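Putative ManD family dehydratase (Pantoea ananatis, PDB 3T6C) catalyses, at a low rate and with magnesium, the dehydration of D-gluconate to 2-dehydro-3-deoxy-D-gluconate. Local coordinates at residues A260-E264 / L286-T292. Residues are numbered along the deposited sequence; the frame is centred on the assembly and turned at random.
Sequences AKALE and LRQQSST
Glu264 reaches with its carboxylate into the turn that follows helix 283-289. Its OE2 takes two bonds there. Ser290 OG donates to OE2 at 2.8 Å, along the anti lone pair. Ser291 N donates to the same OE2 at 2.9 Å, from well above the carboxylate plane. The Glu264 side chain is extended beyond CG, which carries the acid across to both donors.

With chi1 at -174°, Ser290 OG turns back beside its carbonyl carbon, where it also accepts from Thr292 N. This is an ST turn with a nearly straight N-H...O angle of 167°. Glu264 thus grips a turn that is already braced. Thr292 OG1 donates to Ala260 O at 2.7 Å, tilted 26° from the carbonyl plane. The same OG1 touches Glu264 CG at 3.3 Å, and a water joins it to Leu263 O. Ala260 CB rests on Ser290 OG at 3.5 Å. Leu271 of strand 270-272 backs Ala260, Leu263 and Thr292, so this side is closely packed.

The side at Lys261 and Gln289 is looser: it carries a water and faces a neighbouring subunit. Lys261 bends at chi3 and brings NZ within 2.8 Å of Gln289 OE1. This NZ also bonds Ser291 OG of a neighbouring subunit. The water joins Glu264 OE1 to Gln289 O. Gln289 NE2 bonds backbone oxygens of Arg287 and Ser290 in that neighbouring subunit.

Both segments lie where an outer helix ends and the chain turns back to an inner strand. The contact joins two successive beta-alpha units in the barrel domain of the enolase superfamily, at the barrel end away from the magnesium site.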
ATOM      1  N   ALA A 260      20.817   5.620  14.766  1.00  8.95           N
ATOM      2  CA  ALA A 260      20.955   6.247  13.436  1.00  9.81           C
ATOM      3  C   ALA A 260      20.570   7.759  13.508  1.00 10.05           C
ATOM      4  O   ALA A 260      21.274   8.649  12.962  1.00 10.70           O
ATOM      5  CB  ALA A 260      20.064   5.499  12.420  1.00  9.73           C
ATOM      6  N   LYS A 261      19.474   8.067  14.180  1.00  7.76           N
ATOM      7  CA  LYS A 261      19.058   9.472  14.290  1.00  7.25           C
ATOM      8  C   LYS A 261      20.049  10.303  15.088  1.00  8.51           C
ATOM      9  O   LYS A 261      20.341  11.475  14.748  1.00 11.22           O
ATOM     10  CB  LYS A 261      17.664   9.520  14.939  1.00 10.57           C
ATOM     11  CG  LYS A 261      16.612   8.899  14.018  1.00  9.66           C
ATOM     12  CD  LYS A 261      15.290   8.632  14.733  1.00  9.78           C
ATOM     13  CE  LYS A 261      14.547   9.905  15.074  1.00 12.37           C
ATOM     14  NZ  LYS A 261      13.247   9.625  15.819  1.00 11.72           N
ATOM     15  N   ALA A 262      20.524   9.741  16.205  1.00  8.33           N
ATOM     16  CA  ALA A 262      21.478  10.444  17.082  1.00  8.03           C
ATOM     17  C   ALA A 262      22.794  10.712  16.439  1.00 12.43           C
ATOM     18  O   ALA A 262      23.505  11.636  16.847  1.00 13.70           O
ATOM     19  CB  ALA A 262      21.687   9.641  18.376  1.00  9.74           C
ATOM     20  N   LEU A 263      23.114   9.927  15.419  1.00  9.94           N
ATOM     21  CA  LEU A 263      24.388  10.137  14.692  1.00  8.80           C
ATOM     22  C   LEU A 263      24.299  11.155  13.560  1.00  9.44           C
ATOM     23  O   LEU A 263      25.318  11.510  12.990  1.00 11.13           O
ATOM     24  CB  LEU A 263      24.840   8.776  14.137  1.00  8.77           C
ATOM     25  CG  LEU A 263      25.373   7.833  15.231  1.00  9.53           C
ATOM     26  CD1 LEU A 263      25.612   6.437  14.676  1.00 10.92           C
ATOM     27  CD2 LEU A 263      26.701   8.366  15.813  1.00 13.28           C
ATOM     28  N   GLU A 264      23.102  11.571  13.200  1.00  9.94           N
ATOM     29  CA  GLU A 264      22.922  12.491  12.064  1.00  9.07           C
ATOM     30  C   GLU A 264      23.807  13.753  12.148  1.00 11.91           C
ATOM     31  O   GLU A 264      24.395  14.109  11.148  1.00 13.65           O
ATOM     32  CB  GLU A 264      21.424  12.869  11.955  1.00 12.62           C
ATOM     33  CG  GLU A 264      20.655  11.760  11.291  1.00 10.37           C
ATOM     34  CD  GLU A 264      19.166  11.969  11.231  1.00 13.80           C
ATOM     35  OE1 GLU A 264      18.681  13.127  11.404  1.00 18.54           O
ATOM     36  OE2 GLU A 264      18.452  10.974  10.978  1.00 13.68           O
ATOM     37  N   LEU A 286      13.054   2.368  10.153  1.00  9.57           N
ATOM     38  CA  LEU A 286      14.262   3.187  10.258  1.00  7.80           C
ATOM     39  C   LEU A 286      14.335   4.244   9.150  1.00  7.97           C
ATOM     40  O   LEU A 286      14.693   5.405   9.423  1.00  8.17           O
ATOM     41  CB  LEU A 286      15.507   2.303  10.219  1.00  6.50           C
ATOM     42  CG  LEU A 286      16.808   3.022  10.516  1.00  4.86           C
ATOM     43  CD1 LEU A 286      17.806   1.990  11.146  1.00  9.03           C
ATOM     44  CD2 LEU A 286      17.473   3.656   9.295  1.00 11.75           C
ATOM     45  N   ARG A 287      14.032   3.862   7.909  1.00  9.19           N
ATOM     46  CA  ARG A 287      14.204   4.770   6.762  1.00  6.57           C
ATOM     47  C   ARG A 287      13.094   5.806   6.651  1.00  8.50           C
ATOM     48  O   ARG A 287      13.201   6.714   5.850  1.00  9.76           O
ATOM     49  CB  ARG A 287      14.344   3.935   5.485  1.00  9.81           C
ATOM     50  CG  ARG A 287      15.559   3.019   5.546  1.00  8.79           C
ATOM     51  CD  ARG A 287      16.870   3.787   5.383  1.00  7.80           C
ATOM     52  NE  ARG A 287      17.173   3.993   3.975  1.00  8.06           N
ATOM     53  CZ  ARG A 287      18.339   4.448   3.528  1.00  5.73           C
ATOM     54  NH1 ARG A 287      19.258   4.889   4.375  1.00  9.10           N
ATOM     55  NH2 ARG A 287      18.603   4.413   2.211  1.00  7.23           N
ATOM     56  N   GLN A 288      12.044   5.700   7.451  0.52  8.38           N
ATOM     57  CA  GLN A 288      11.052   6.790   7.499  0.52  6.69           C
ATOM     58  C   GLN A 288      11.473   7.879   8.452  0.52  8.50           C
ATOM     59  O   GLN A 288      10.829   8.936   8.504  0.52  9.63           O
ATOM     60  CB  GLN A 288       9.674   6.244   7.892  0.52 10.05           C
ATOM     61  CG  GLN A 288       9.167   5.246   6.872  0.52  8.94           C
ATOM     62  CD  GLN A 288       7.803   4.680   7.226  0.52 16.54           C
ATOM     63  OE1 GLN A 288       7.650   3.471   7.492  0.52 18.18           O
ATOM     64  NE2 GLN A 288       6.812   5.542   7.249  0.52 15.12           N
ATOM     65  N   GLN A 289      12.525   7.613   9.238  1.00  8.33           N
ATOM     66  CA  GLN A 289      12.995   8.510  10.327  1.00  7.36           C
ATOM     67  C   GLN A 289      14.360   9.122  10.117  1.00  8.51           C
ATOM     68  O   GLN A 289      14.581  10.267  10.553  1.00 14.83           O
ATOM     69  CB  GLN A 289      12.857   7.881  11.711  1.00  8.38           C
ATOM     70  CG  GLN A 289      11.408   7.532  12.015  1.00  8.39           C
ATOM     71  CD  GLN A 289      11.218   7.175  13.479  1.00 10.71           C
ATOM     72  OE1 GLN A 289      11.942   7.673  14.367  1.00 11.10           O
ATOM     73  NE2 GLN A 289      10.224   6.324  13.748  1.00  9.00           N
ATOM     74  N   SER A 290      15.342   8.313   9.725  1.00  7.92           N
ATOM     75  CA  SER A 290      16.763   8.735   9.745  1.00  7.94           C
ATOM     76  C   SER A 290      17.348   8.975   8.365  1.00  9.91           C
ATOM     77  O   SER A 290      17.018   8.269   7.402  1.00  9.93           O
ATOM     78  CB  SER A 290      17.618   7.676  10.425  1.00 10.54           C
ATOM     79  OG  SER A 290      18.944   8.205  10.541  1.00 12.58           O
ATOM     80  N   SER A 291      18.206  10.000   8.268  1.00  7.86           N
ATOM     81  CA  SER A 291      19.006  10.285   7.067  1.00  8.03           C
ATOM     82  C   SER A 291      20.485   9.843   7.182  1.00 10.08           C
ATOM     83  O   SER A 291      21.291  10.205   6.321  1.00 11.25           O
ATOM     84  CB  SER A 291      18.833  11.751   6.686  1.00 11.39           C
ATOM     85  OG  SER A 291      19.120  12.546   7.829  1.00 13.93           O
ATOM     86  N   THR A 292      20.869   9.139   8.258  1.00  8.45           N
ATOM     87  CA  THR A 292      22.230   8.585   8.312  1.00  7.35           C
ATOM     88  C   THR A 292      22.340   7.462   7.269  1.00  8.72           C
ATOM     89  O   THR A 292      21.479   6.591   7.204  1.00  9.78           O
ATOM     90  CB  THR A 292      22.472   8.013   9.708  1.00  9.76           C
ATOM     91  OG1 THR A 292      22.593   9.119  10.650  1.00 11.17           O
ATOM     92  CG2 THR A 292      23.706   7.075   9.762  1.00 10.68           C
TER
HETATM   93  O   HOH W   1      25.291  10.331  10.375  1.00 12.83           O
HETATM   94  O   HOH W   2      15.948  12.484  11.947  1.00 22.40           O